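Local coordinates for protein WbmS, polysaccharide deacetylase involved in O-antigen biosynthesis (Bordetella bronchiseptica, PDB 3HFT) that probably removes acetyl groups from a sugar substrate as a zinc-dependent polysaccharide deacetylase in the making of the bacterial O-antigen, at residues 20-23 / 24-28; 55-58 / 59-63; 96-100 / 101-105; 133-136 / 137-141. All coordinates share one frame; numbering follows the deposited sequence. Where two conformers were deposited one is given.

Interaction 1: residues 20-23 / 24-28; sequences KFAR and ISDID. With EDO (1,2-ethanediol), chain H.
With CG beside its own backbone N (chi1 -67°), Asp26 turns its carboxylate back toward Arg23, whose long chain bends at chi3 (-63°) to bring the guanidinium over to meet it. The two flat groups stand 60° apart, so this is not a coplanar, two-pronged pair. Arg23 NH2 forms the salt bridge with Asp26 OD1 at 2.7 Å, on the syn side of that oxygen, while Arg23 NE reaches the same OD1 only weakly. The other oxygen has separate work: Asp26 OD2 accepts the backbone N-H of Arg23 at 2.8 Å, from the anti side and out of the carboxylate plane. In return Asp26 N donates to Arg23 O at 2.9 Å. Arg23 stands just ahead of the 3-10 turn 24-26, and the Asp26 carboxylate takes its N-H much as in one half of a capping box. Both carboxylate oxygens are thus engaged by a single residue, which should fix the rotation of the acid. An ethanediol, probably from the crystallisation liquor, bonds weakly to Lys20 N and Phe21 O. The turn lies in the segment leading to strand 39-44: Ala22 pairs through its backbone with Ile39, Phe21 packs on helix 245-256, and Ser25 OG bonds to Glu88 of strand 87-91.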
ATOM      1  N   LYS A  20      -7.192  -7.083 -25.358  1.00 42.26           N
ATOM      2  CA  LYS A  20      -7.083  -6.083 -24.321  1.00 41.66           C
ATOM      3  C   LYS A  20      -7.021  -6.675 -22.917  1.00 37.08           C
ATOM      4  O   LYS A  20      -6.419  -6.098 -22.029  1.00 36.73           O
ATOM      5  CB  LYS A  20      -8.249  -5.107 -24.423  1.00 46.68           C
ATOM      6  CG  LYS A  20      -7.793  -3.675 -24.318  1.00 52.88           C
ATOM      7  CD  LYS A  20      -8.970  -2.745 -24.334  1.00 60.63           C
ATOM      8  CE  LYS A  20      -8.591  -1.402 -24.896  1.00 61.32           C
ATOM      9  NZ  LYS A  20      -8.538  -1.483 -26.368  1.00 69.56           N
ATOM     10  N   PHE A  21      -7.678  -7.810 -22.719  1.00 34.05           N
ATOM     11  CA  PHE A  21      -7.846  -8.412 -21.407  1.00 33.47           C
ATOM     12  C   PHE A  21      -6.751  -9.438 -21.151  1.00 36.76           C
ATOM     13  O   PHE A  21      -6.461 -10.295 -22.009  1.00 35.86           O
ATOM     14  CB  PHE A  21      -9.209  -9.074 -21.277  1.00 35.89           C
ATOM     15  CG  PHE A  21     -10.364  -8.106 -21.281  1.00 34.42           C
ATOM     16  CD1 PHE A  21     -10.759  -7.466 -20.118  1.00 34.25           C
ATOM     17  CD2 PHE A  21     -11.066  -7.839 -22.447  1.00 41.35           C
ATOM     18  CE1 PHE A  21     -11.828  -6.588 -20.117  1.00 34.79           C
ATOM     19  CE2 PHE A  21     -12.147  -6.961 -22.448  1.00 36.28           C
ATOM     20  CZ  PHE A  21     -12.534  -6.334 -21.281  1.00 35.33           C
ATOM     21  N   ALA A  22      -6.164  -9.375 -19.967  1.00 31.40           N
ATOM     22  CA  ALA A  22      -5.078 -10.264 -19.631  1.00 31.22           C
ATOM     23  C   ALA A  22      -5.202 -10.787 -18.197  1.00 32.69           C
ATOM     24  O   ALA A  22      -6.064 -10.356 -17.431  1.00 33.58           O
ATOM     25  CB  ALA A  22      -3.751  -9.525 -19.839  1.00 34.29           C
ATOM     26  N   ARG A  23      -4.363 -11.774 -17.886  1.00 33.39           N
ATOM     27  CA  ARG A  23      -4.223 -12.314 -16.553  1.00 31.13           C
ATOM     28  C   ARG A  23      -3.092 -11.593 -15.821  1.00 32.51           C
ATOM     29  O   ARG A  23      -2.143 -11.124 -16.442  1.00 32.15           O
ATOM     30  CB  ARG A  23      -3.874 -13.790 -16.654  1.00 32.60           C
ATOM     31  CG  ARG A  23      -4.917 -14.574 -17.423  1.00 36.10           C
ATOM     32  CD  ARG A  23      -4.408 -15.947 -17.718  1.00 41.84           C
ATOM     33  NE  ARG A  23      -3.244 -15.893 -18.572  1.00 46.76           N
ATOM     34  CZ  ARG A  23      -3.152 -16.403 -19.789  1.00 51.01           C
ATOM     35  NH1 ARG A  23      -4.155 -17.055 -20.353  1.00 55.40           N
ATOM     36  NH2 ARG A  23      -2.018 -16.276 -20.441  1.00 48.30           N
ATOM     37  N   ILE A  24      -3.167 -11.513 -14.499  1.00 33.46           N
ATOM     38  CA  ILE A  24      -2.073 -10.868 -13.756  1.00 31.84           C
ATOM     39  C   ILE A  24      -0.713 -11.509 -14.089  1.00 32.84           C
ATOM     40  O   ILE A  24       0.271 -10.792 -14.292  1.00 33.04           O
ATOM     41  CB  ILE A  24      -2.357 -10.852 -12.208  1.00 33.37           C
ATOM     42  CG1 ILE A  24      -3.592  -9.983 -11.877  1.00 35.34           C
ATOM     43  CG2 ILE A  24      -1.113 -10.426 -11.398  1.00 34.44           C
ATOM     44  CD1 ILE A  24      -3.375  -8.436 -11.977  1.00 31.61           C
ATOM     45  N   SER A  25      -0.640 -12.842 -14.209  1.00 31.21           N
ATOM     46  CA  SER A  25       0.651 -13.478 -14.505  1.00 33.28           C
ATOM     47  C   SER A  25       1.161 -13.228 -15.920  1.00 34.18           C
ATOM     48  O   SER A  25       2.273 -13.663 -16.263  1.00 35.87           O
ATOM     49  CB  SER A  25       0.567 -14.980 -14.273  1.00 33.44           C
ATOM     50  OG  SER A  25      -0.529 -15.516 -14.980  1.00 37.03           O
ATOM     51  N   ASP A  26       0.397 -12.512 -16.741  1.00 34.30           N
ATOM     52  CA  ASP A  26       0.872 -12.136 -18.075  1.00 33.79           C
ATOM     53  C   ASP A  26       1.782 -10.903 -18.002  1.00 34.10           C
ATOM     54  O   ASP A  26       2.462 -10.592 -18.966  1.00 34.58           O
ATOM     55  CB  ASP A  26      -0.296 -11.845 -19.024  1.00 32.14           C
ATOM     56  CG  ASP A  26      -1.128 -13.067 -19.348  1.00 33.05           C
ATOM     57  OD1 ASP A  26      -0.577 -14.165 -19.505  1.00 32.40           O
ATOM     58  OD2 ASP A  26      -2.359 -12.918 -19.498  1.00 31.92           O
ATOM     59  N   ILE A  27       1.825 -10.216 -16.855  1.00 33.51           N
ATOM     60  CA  ILE A  27       2.664  -9.027 -16.688  1.00 33.92           C
ATOM     61  C   ILE A  27       4.131  -9.444 -16.710  1.00 36.61           C
ATOM     62  O   ILE A  27       4.545 -10.321 -15.946  1.00 35.72           O
ATOM     63  CB  ILE A  27       2.358  -8.309 -15.364  1.00 33.58           C
ATOM     64  CG1 ILE A  27       0.919  -7.763 -15.408  1.00 32.45           C
ATOM     65  CG2 ILE A  27       3.390  -7.167 -15.058  1.00 33.97           C
ATOM     66  CD1 ILE A  27       0.319  -7.361 -14.057  1.00 34.33           C
ATOM     67  N   ASP A  28       4.887  -8.846 -17.620  1.00 35.01           N
ATOM     68  CA  ASP A  28       6.311  -9.068 -17.721  1.00 37.20           C
ATOM     69  C   ASP A  28       6.914  -7.701 -17.471  1.00 36.54           C
ATOM     70  O   ASP A  28       6.823  -6.800 -18.314  1.00 37.55           O
ATOM     71  CB  ASP A  28       6.677  -9.585 -19.095  1.00 36.32           C
ATOM     72  CG  ASP A  28       8.174  -9.762 -19.282  1.00 41.33           C
ATOM     73  OD1 ASP A  28       8.976  -9.348 -18.410  1.00 39.47           O
ATOM     74  OD2 ASP A  28       8.558 -10.317 -20.330  1.00 46.60           O
TER
HETATM   75  C1  EDO H 263      -9.346  -9.555 -24.827  1.00 44.98           C
HETATM   76  O1  EDO H 263      -8.176 -10.362 -24.860  1.00 59.28           O
HETATM   77  C2  EDO H 263     -10.027  -9.335 -26.169  1.00 59.02           C
HETATM   78  O2  EDO H 263     -10.227  -7.909 -26.336  1.00 61.69           O

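Interaction 2: residues 55-58 / 59-63; sequences DTID and LIEGA
Ile57 and Glu61, one helical turn apart, lie alongside each other and point the same way, an aliphatic branch against the stem and head of an acid. The touching branch is Ile57 CG2, set anti to its backbone N, and it comes to 3.6 Å from Glu61 CD. Beyond CG the glutamate runs extended (chi2 -166°), which carries its carboxylate alongside that methyl group, with OE1 and OE2 each 3.8 Å from Ile57 CG2. Lower down, Glu61 CG rests 3.2 Å from Ile57 O, the carbonyl that accepts Glu61 N at 2.8 Å in a nearly straight bond. The residues belong to helix 50-63, the connection of a beta-alpha-beta crossover between parallel strands 39-44 and 67-71, and its faces are divided accordingly. Thr56, Ile57 and Ile60 look inward, Ile57 onto Trp69 and Ile60 onto Ala67 of strand 67-71. On another flank Leu59 packs on Val212 and Gln250, its CB 3.5 Å from Thr56 O. Asp58 and Glu61 occupy the exposed margin. Asp58 OD1 and Glu61 OE1 are 4.5 Å apart, a proximity of like charges probably eased by other partners: Asp58 OD1 bonds to Gln54 in the preceding turn, and Glu61 OE2 to Asn84. Asp55 OD2 forms a salt bridge with Arg246 of helix 245-256.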
ATOM      1  N   ASP A  55     -22.358 -17.685 -11.167  1.00 33.82           N
ATOM      2  CA  ASP A  55     -22.943 -16.648 -12.006  1.00 33.11           C
ATOM      3  C   ASP A  55     -21.876 -15.720 -12.538  1.00 33.63           C
ATOM      4  O   ASP A  55     -21.907 -15.324 -13.712  1.00 34.16           O
ATOM      5  CB  ASP A  55     -23.973 -15.846 -11.200  1.00 33.29           C
ATOM      6  CG  ASP A  55     -24.391 -14.543 -11.902  1.00 37.68           C
ATOM      7  OD1 ASP A  55     -25.222 -14.606 -12.816  1.00 40.05           O
ATOM      8  OD2 ASP A  55     -23.882 -13.469 -11.548  1.00 41.84           O
ATOM      9  N   THR A  56     -20.914 -15.360 -11.681  1.00 34.36           N
ATOM     10  CA  THR A  56     -19.821 -14.510 -12.132  1.00 33.84           C
ATOM     11  C   THR A  56     -18.959 -15.238 -13.161  1.00 33.66           C
ATOM     12  O   THR A  56     -18.640 -14.670 -14.185  1.00 33.04           O
ATOM     13  CB  THR A  56     -18.973 -13.980 -10.974  1.00 35.81           C
ATOM     14  OG1 THR A  56     -19.795 -13.252 -10.056  1.00 40.49           O
ATOM     15  CG2 THR A  56     -17.923 -13.011 -11.512  1.00 34.05           C
ATOM     16  N   ILE A  57     -18.557 -16.476 -12.879  1.00 33.92           N
ATOM     17  CA  ILE A  57     -17.823 -17.307 -13.861  1.00 34.46           C
ATOM     18  C   ILE A  57     -18.557 -17.364 -15.213  1.00 34.42           C
ATOM     19  O   ILE A  57     -17.955 -17.166 -16.272  1.00 34.23           O
ATOM     20  CB  ILE A  57     -17.593 -18.754 -13.324  1.00 35.74           C
ATOM     21  CG1 ILE A  57     -16.572 -18.759 -12.176  1.00 33.12           C
ATOM     22  CG2 ILE A  57     -17.054 -19.683 -14.424  1.00 33.56           C
ATOM     23  CD1 ILE A  57     -16.513 -20.058 -11.405  1.00 33.95           C
ATOM     24  N   ASP A  58     -19.857 -17.626 -15.181  1.00 34.15           N
ATOM     25  CA  ASP A  58     -20.636 -17.702 -16.427  1.00 35.29           C
ATOM     26  C   ASP A  58     -20.607 -16.406 -17.240  1.00 33.58           C
ATOM     27  O   ASP A  58     -20.464 -16.422 -18.456  1.00 32.76           O
ATOM     28  CB  ASP A  58     -22.072 -18.090 -16.126  1.00 37.36           C
ATOM     29  CG  ASP A  58     -22.203 -19.522 -15.632  1.00 39.58           C
ATOM     30  OD1 ASP A  58     -21.278 -20.345 -15.853  1.00 36.88           O
ATOM     31  OD2 ASP A  58     -23.244 -19.800 -15.007  1.00 41.41           O
ATOM     32  N   LEU A  59     -20.672 -15.280 -16.550  1.00 35.76           N
ATOM     33  CA  LEU A  59     -20.647 -13.980 -17.182  1.00 37.03           C
ATOM     34  C   LEU A  59     -19.312 -13.717 -17.891  1.00 36.54           C
ATOM     35  O   LEU A  59     -19.279 -13.301 -19.064  1.00 35.68           O
ATOM     36  CB  LEU A  59     -20.939 -12.932 -16.103  1.00 37.87           C
ATOM     37  CG  LEU A  59     -21.725 -11.692 -16.467  1.00 44.21           C
ATOM     38  CD1 LEU A  59     -23.025 -12.074 -17.141  1.00 45.26           C
ATOM     39  CD2 LEU A  59     -21.995 -10.841 -15.215  1.00 40.92           C
ATOM     40  N   ILE A  60     -18.200 -14.010 -17.216  1.00 34.11           N
ATOM     41  CA  ILE A  60     -16.866 -13.842 -17.826  1.00 33.83           C
ATOM     42  C   ILE A  60     -16.589 -14.878 -18.937  1.00 34.97           C
ATOM     43  O   ILE A  60     -16.091 -14.523 -20.012  1.00 35.03           O
ATOM     44  CB  ILE A  60     -15.768 -13.857 -16.751  1.00 32.98           C
ATOM     45  CG1 ILE A  60     -16.068 -12.802 -15.684  1.00 32.17           C
ATOM     46  CG2 ILE A  60     -14.388 -13.582 -17.362  1.00 31.80           C
ATOM     47  CD1 ILE A  60     -16.386 -11.375 -16.256  1.00 34.35           C
ATOM     48  N   GLU A  61     -16.941 -16.151 -18.697  1.00 35.16           N
ATOM     49  CA  GLU A  61     -16.836 -17.176 -19.727  1.00 35.51           C
ATOM     50  C   GLU A  61     -17.642 -16.808 -20.975  1.00 36.08           C
ATOM     51  O   GLU A  61     -17.174 -17.004 -22.080  1.00 34.15           O
ATOM     52  CB  GLU A  61     -17.221 -18.560 -19.180  1.00 35.03           C
ATOM     53  CG  GLU A  61     -16.151 -19.034 -18.185  1.00 41.17           C
ATOM     54  CD  GLU A  61     -16.210 -20.515 -17.811  1.00 39.01           C
ATOM     55  OE1 GLU A  61     -17.303 -21.125 -17.877  1.00 39.12           O
ATOM     56  OE2 GLU A  61     -15.132 -21.035 -17.396  1.00 44.41           O
ATOM     57  N   GLY A  62     -18.824 -16.231 -20.799  1.00 34.89           N
ATOM     58  CA  GLY A  62     -19.635 -15.799 -21.935  1.00 34.31           C
ATOM     59  C   GLY A  62     -18.980 -14.733 -22.797  1.00 34.65           C
ATOM     60  O   GLY A  62     -19.235 -14.662 -24.001  1.00 32.70           O
ATOM     61  N   ALA A  63     -18.140 -13.903 -22.183  1.00 35.19           N
ATOM     62  CA  ALA A  63     -17.402 -12.858 -22.883  1.00 35.16           C
ATOM     63  C   ALA A  63     -16.170 -13.426 -23.555  1.00 36.70           C
ATOM     64  O   ALA A  63     -15.642 -12.845 -24.494  1.00 38.52           O
ATOM     65  CB  ALA A  63     -17.008 -11.746 -21.886  1.00 33.59           C
TER

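Interaction 3: residues 96-100 / 101-105; sequences NPLLA and GAHAE
Where the short, weakly bonded helix 96-100 gives way to the loop before helix 107-115, the chain doubles back and lays His103 against Pro97 and Leu98. Leu98 CD2 sits over one face of the His103 imidazole, 3.9 Å from the ring centroid and 23° off the normal, a CH-pi contact displaced toward the rim. The imidazole gets there with CG anti to its backbone N (chi1 -162°), which sends it back across the turn. Pro97 CB meets the same ring obliquely at CD2, 3.5 Å away. Within the loop, Glu105 N donates to His103 ND1 at 2.9 Å; in the conformer modelled here, the imidazole is thus met by a methyl over its face and an amide near its plane. The same methyl is tight against Glu105 O, 3.1 Å from Leu98 CD2. No direct hydrogen bond links the helix to the loop; instead a water donates to Pro97 O at 2.6 Å and to Ala102 O at 3.2 Å, near the plane of the His103 ring. Glu105 itself is salt-bridged to Arg113 of helix 107-115. The second subunit packs against this region, Leu98 on its Leu98 and Ala102 on its Ala104, while at the other end Asn96 touches the zinc ligand His127. The arrangement is that of a helix end at a glycine: Gly101, the first residue to leave helical angles, takes an extended conformation at a phi of 160° that a side chain would not tolerate, and the chain turns out of the helical path there.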
ATOM      1  N   ASN A  96      -7.186 -10.632   8.792  1.00 34.52           N
ATOM      2  CA  ASN A  96      -7.960  -9.769   9.688  1.00 35.76           C
ATOM      3  C   ASN A  96      -8.043 -10.270  11.120  1.00 36.34           C
ATOM      4  O   ASN A  96      -7.918  -9.485  12.050  1.00 39.77           O
ATOM      5  CB  ASN A  96      -9.385  -9.516   9.148  1.00 35.48           C
ATOM      6  CG  ASN A  96      -9.433  -8.427   8.101  1.00 39.96           C
ATOM      7  OD1 ASN A  96      -8.493  -7.624   7.968  1.00 41.97           O
ATOM      8  ND2 ASN A  96     -10.541  -8.378   7.346  1.00 42.42           N
ATOM      9  N   PRO A  97      -8.244 -11.573  11.322  1.00 35.40           N
ATOM     10  CA  PRO A  97      -8.289 -12.033  12.726  1.00 37.30           C
ATOM     11  C   PRO A  97      -7.036 -11.696  13.544  1.00 38.15           C
ATOM     12  O   PRO A  97      -7.092 -11.598  14.762  1.00 36.77           O
ATOM     13  CB  PRO A  97      -8.444 -13.548  12.587  1.00 37.26           C
ATOM     14  CG  PRO A  97      -9.115 -13.720  11.230  1.00 36.91           C
ATOM     15  CD  PRO A  97      -8.496 -12.672  10.372  1.00 35.76           C
ATOM     16  N   LEU A  98      -5.909 -11.495  12.871  1.00 37.78           N
ATOM     17  CA  LEU A  98      -4.688 -11.154  13.569  1.00 37.03           C
ATOM     18  C   LEU A  98      -4.767  -9.728  14.107  1.00 37.86           C
ATOM     19  O   LEU A  98      -4.171  -9.394  15.138  1.00 37.71           O
ATOM     20  CB  LEU A  98      -3.490 -11.304  12.637  1.00 36.76           C
ATOM     21  CG  LEU A  98      -3.292 -12.674  11.984  1.00 39.32           C
ATOM     22  CD1 LEU A  98      -2.069 -12.614  11.079  1.00 36.57           C
ATOM     23  CD2 LEU A  98      -3.153 -13.779  13.011  1.00 35.68           C
ATOM     24  N   LEU A  99      -5.507  -8.892  13.400  1.00 35.85           N
ATOM     25  CA  LEU A  99      -5.620  -7.478  13.734  1.00 37.19           C
ATOM     26  C   LEU A  99      -6.787  -7.226  14.689  1.00 39.51           C
ATOM     27  O   LEU A  99      -6.777  -6.264  15.474  1.00 39.21           O
ATOM     28  CB  LEU A  99      -5.862  -6.675  12.463  1.00 36.83           C
ATOM     29  CG  LEU A  99      -4.892  -6.929  11.311  1.00 30.20           C
ATOM     30  CD1 LEU A  99      -5.292  -6.020  10.129  1.00 34.99           C
ATOM     31  CD2 LEU A  99      -3.482  -6.693  11.768  1.00 28.78           C
ATOM     32  N   ALA A 100      -7.764  -8.122  14.631  1.00 40.79           N
ATOM     33  CA  ALA A 100      -9.021  -7.986  15.374  1.00 43.42           C
ATOM     34  C   ALA A 100      -8.922  -8.059  16.886  1.00 44.04           C
ATOM     35  O   ALA A 100      -9.768  -7.509  17.581  1.00 46.70           O
ATOM     36  CB  ALA A 100     -10.036  -9.033  14.873  1.00 43.72           C
ATOM     37  N   GLY A 101      -7.922  -8.758  17.393  1.00 42.32           N
ATOM     38  CA  GLY A 101      -7.753  -8.921  18.816  1.00 42.71           C
ATOM     39  C   GLY A 101      -6.879 -10.130  19.042  1.00 43.70           C
ATOM     40  O   GLY A 101      -6.232 -10.604  18.113  1.00 43.72           O
ATOM     41  N   ALA A 102      -6.874 -10.660  20.261  1.00 42.53           N
ATOM     42  CA  ALA A 102      -6.001 -11.773  20.577  1.00 41.39           C
ATOM     43  C   ALA A 102      -6.218 -12.926  19.600  1.00 39.38           C
ATOM     44  O   ALA A 102      -7.330 -13.159  19.143  1.00 40.14           O
ATOM     45  CB  ALA A 102      -6.222 -12.242  22.035  1.00 41.10           C
ATOM     46  N   HIS A 103      -5.140 -13.632  19.264  0.50 41.00           N
ATOM     47  CA  HIS A 103      -5.204 -14.736  18.299  0.50 41.26           C
ATOM     48  C   HIS A 103      -4.070 -15.712  18.591  0.50 41.30           C
ATOM     49  O   HIS A 103      -3.042 -15.324  19.142  0.50 41.09           O
ATOM     50  CB  HIS A 103      -5.082 -14.194  16.866  0.50 41.80           C
ATOM     51  CG  HIS A 103      -5.560 -15.137  15.804  0.50 40.95           C
ATOM     52  ND1 HIS A 103      -4.774 -16.141  15.283  0.50 40.51           N
ATOM     53  CD2 HIS A 103      -6.736 -15.205  15.140  0.50 42.80           C
ATOM     54  CE1 HIS A 103      -5.448 -16.796  14.356  0.50 37.38           C
ATOM     55  NE2 HIS A 103      -6.642 -16.249  14.251  0.50 41.62           N
ATOM     56  N   ALA A 104      -4.260 -16.969  18.197  1.00 41.60           N
ATOM     57  CA  ALA A 104      -3.284 -18.046  18.454  1.00 42.62           C
ATOM     58  C   ALA A 104      -2.212 -18.231  17.385  1.00 43.92           C
ATOM     59  O   ALA A 104      -1.230 -18.937  17.603  1.00 45.94           O
ATOM     60  CB  ALA A 104      -4.047 -19.366  18.644  1.00 43.49           C
ATOM     61  N   GLU A 105      -2.386 -17.586  16.236  1.00 43.72           N
ATOM     62  CA  GLU A 105      -1.511 -17.785  15.094  1.00 44.78           C
ATOM     63  C   GLU A 105      -1.004 -16.477  14.555  1.00 41.94           C
ATOM     64  O   GLU A 105      -1.465 -15.431  14.960  1.00 41.41           O
ATOM     65  CB  GLU A 105      -2.299 -18.384  13.945  1.00 45.06           C
ATOM     66  CG  GLU A 105      -2.871 -19.711  14.224  1.00 49.81           C
ATOM     67  CD  GLU A 105      -3.544 -20.263  13.014  1.00 48.59           C
ATOM     68  OE1 GLU A 105      -4.145 -19.474  12.268  1.00 45.94           O
ATOM     69  OE2 GLU A 105      -3.451 -21.486  12.818  1.00 61.07           O
TER
HETATM   70  O   HOH W   1      -8.908 -12.296  16.439  1.00 62.61           O

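Interaction 4: residues 133-136 / 137-141; sequences TSIL and NMFGE
Ile135 and Phe139, four residues apart on helix 133-141, make the dense half of this contact. Their side chains lie next to each other, and Ile135 CG2, anti to its backbone N, settles over the face of the Phe139 ring, 3.8 Å from the centroid and 25° off the normal. The nearest ring atom is Phe139 CZ, at 3.5 Å from Ile135 CG2. With CG beside its backbone N (chi1 -76°), the ring lies back along the helix over Ile135 O, which is offset toward the rim and 3.4 Å from the ring plane, while that carbonyl receives Phe139 N at 2.8 Å. Leu136 runs across at an angle, its CD1 4.1 Å from Phe139 CD2. The opposite character belongs to Thr133 and Asn137, which are partly exposed and whose side chains touch only loosely: they run in the same direction, but Thr133 CG2 comes no nearer than 4.0 Å to Asn137 ND2. Water does the joining here, donating to Asn137 OD1 at 2.6 Å and also to Thr133 O. Because Thr133 O already accepts Asn137 N, the water adds a second grip on that carbonyl; Asn137 OD1 in turn has a second partner in Thr167. The helix connects strands 123-124 and 146-147 in a beta-alpha-beta unit. Phe139 and Leu136 pack on Asp147 of strand 146-147, Ile135 and the selenomethionine Met138 on Val107 of helix 107-115, and Ser134 and Ile135 also meet Leu99 of the second subunit.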
ATOM      1  N   THR A 133       5.791  -5.259   5.171  1.00 30.82           N
ATOM      2  CA  THR A 133       7.045  -5.753   4.646  1.00 30.95           C
ATOM      3  C   THR A 133       7.246  -7.245   4.938  1.00 33.62           C
ATOM      4  O   THR A 133       7.688  -7.980   4.048  1.00 36.33           O
ATOM      5  CB  THR A 133       8.200  -4.895   5.127  1.00 32.30           C
ATOM      6  OG1 THR A 133       8.026  -3.564   4.573  1.00 35.24           O
ATOM      7  CG2 THR A 133       9.572  -5.487   4.673  1.00 32.88           C
ATOM      8  N   SER A 134       6.962  -7.718   6.157  1.00 32.10           N
ATOM      9  CA  SER A 134       7.194  -9.133   6.449  1.00 33.59           C
ATOM     10  C   SER A 134       6.206 -10.015   5.682  1.00 32.91           C
ATOM     11  O   SER A 134       6.547 -11.116   5.253  1.00 33.84           O
ATOM     12  CB  SER A 134       7.058  -9.411   7.936  1.00 34.04           C
ATOM     13  OG  SER A 134       5.735  -9.139   8.323  1.00 34.43           O
ATOM     14  N   ILE A 135       4.989  -9.520   5.492  1.00 31.89           N
ATOM     15  CA  ILE A 135       3.981 -10.261   4.725  1.00 33.12           C
ATOM     16  C   ILE A 135       4.483 -10.454   3.284  1.00 33.00           C
ATOM     17  O   ILE A 135       4.482 -11.575   2.773  1.00 34.34           O
ATOM     18  CB  ILE A 135       2.593  -9.594   4.771  1.00 33.06           C
ATOM     19  CG1 ILE A 135       2.025  -9.674   6.201  1.00 31.92           C
ATOM     20  CG2 ILE A 135       1.640 -10.256   3.773  1.00 34.94           C
ATOM     21  CD1 ILE A 135       0.695  -8.929   6.395  1.00 31.62           C
ATOM     22  N   LEU A 136       4.934  -9.379   2.642  1.00 34.02           N
ATOM     23  CA  LEU A 136       5.481  -9.488   1.281  1.00 33.68           C
ATOM     24  C   LEU A 136       6.719 -10.393   1.265  1.00 34.88           C
ATOM     25  O   LEU A 136       6.891 -11.147   0.330  1.00 34.90           O
ATOM     26  CB  LEU A 136       5.804  -8.136   0.678  1.00 34.58           C
ATOM     27  CG  LEU A 136       4.659  -7.509  -0.142  1.00 36.17           C
ATOM     28  CD1 LEU A 136       3.385  -7.387   0.677  1.00 40.48           C
ATOM     29  CD2 LEU A 136       5.099  -6.177  -0.708  1.00 38.63           C
ATOM     30  N   ASN A 137       7.549 -10.341   2.298  1.00 36.66           N
ATOM     31  CA  ASN A 137       8.721 -11.249   2.381  1.00 36.18           C
ATOM     32  C   ASN A 137       8.252 -12.703   2.389  1.00 34.58           C
ATOM     33  O   ASN A 137       8.811 -13.566   1.699  1.00 34.45           O
ATOM     34  CB  ASN A 137       9.556 -10.976   3.654  1.00 36.83           C
ATOM     35  CG  ASN A 137      10.394  -9.701   3.564  1.00 41.84           C
ATOM     36  OD1 ASN A 137      10.538  -9.106   2.505  1.00 48.38           O
ATOM     37  ND2 ASN A 137      10.959  -9.286   4.693  1.00 46.89           N
HETATM   38  N   MSE A 138       7.218 -12.977   3.172  0.50 34.32           N
HETATM   39  CA  MSE A 138       6.708 -14.323   3.287  0.50 35.70           C
HETATM   40  C   MSE A 138       6.003 -14.772   2.010  0.50 34.98           C
HETATM   41  O   MSE A 138       6.053 -15.959   1.662  0.50 34.03           O
HETATM   42  CB  MSE A 138       5.797 -14.461   4.514  0.50 34.83           C
HETATM   43  CG  MSE A 138       6.573 -14.537   5.853  0.50 38.95           C
HETATM   44 SE   MSE A 138       5.433 -15.085   7.328  0.38 41.02          SE
HETATM   45  CE  MSE A 138       4.191 -15.944   6.254  0.50 31.92           C
ATOM     46  N   PHE A 139       5.338 -13.842   1.320  1.00 34.55           N
ATOM     47  CA  PHE A 139       4.730 -14.154   0.029  1.00 34.27           C
ATOM     48  C   PHE A 139       5.838 -14.652  -0.899  1.00 35.34           C
ATOM     49  O   PHE A 139       5.726 -15.709  -1.518  1.00 34.53           O
ATOM     50  CB  PHE A 139       4.122 -12.907  -0.634  1.00 33.35           C
ATOM     51  CG  PHE A 139       2.805 -12.439  -0.051  1.00 35.64           C
ATOM     52  CD1 PHE A 139       2.015 -13.251   0.731  1.00 34.35           C
ATOM     53  CD2 PHE A 139       2.304 -11.209  -0.431  1.00 32.86           C
ATOM     54  CE1 PHE A 139       0.769 -12.793   1.199  1.00 36.55           C
ATOM     55  CE2 PHE A 139       1.085 -10.764   0.023  1.00 37.51           C
ATOM     56  CZ  PHE A 139       0.323 -11.567   0.856  1.00 31.50           C
ATOM     57  N   GLY A 140       6.923 -13.886  -0.950  1.00 36.04           N
ATOM     58  CA  GLY A 140       8.064 -14.183  -1.817  1.00 37.25           C
ATOM     59  C   GLY A 140       8.769 -15.494  -1.523  1.00 37.74           C
ATOM     60  O   GLY A 140       9.108 -16.222  -2.433  1.00 36.91           O
ATOM     61  N   GLU A 141       8.970 -15.791  -0.250  1.00 37.49           N
ATOM     62  CA  GLU A 141       9.532 -17.072   0.160  1.00 40.53           C
ATOM     63  C   GLU A 141       8.655 -18.219  -0.340  1.00 38.45           C
ATOM     64  O   GLU A 141       9.169 -19.254  -0.677  1.00 35.47           O
ATOM     65  CB  GLU A 141       9.586 -17.194   1.677  1.00 40.52           C
ATOM     66  CG  GLU A 141      10.521 -16.258   2.408  1.00 50.09           C
ATOM     67  CD  GLU A 141      10.274 -16.258   3.934  1.00 51.85           C
ATOM     68  OE1 GLU A 141       9.482 -17.110   4.439  1.00 60.07           O
ATOM     69  OE2 GLU A 141      10.881 -15.391   4.620  1.00 74.37           O
TER
HETATM   70  O   HOH W   2       9.103  -7.115   1.669  1.00 30.88           O

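How the interactions relate
All four are local contacts, yet their chemistry follows their place. Interactions 2 and 4 both lie along helices of beta-alpha-beta units and pair an isoleucine with the residue one turn on: an acid at the margin in 2, a buried aromatic ring in 4. Interactions 1 and 3 occur at turns, the first held by charge and backbone bonds, the second by CH-pi packing and a water. Interactions 1 and 2 have centres about 18 Å apart and both meet helix 245-256. Interactions 3 and 4, also about 18 Å between centres, share helix 107-115 as a neighbour and border the second subunit. Each contact is partly buried, interaction 3 lying farthest from the chain's centre.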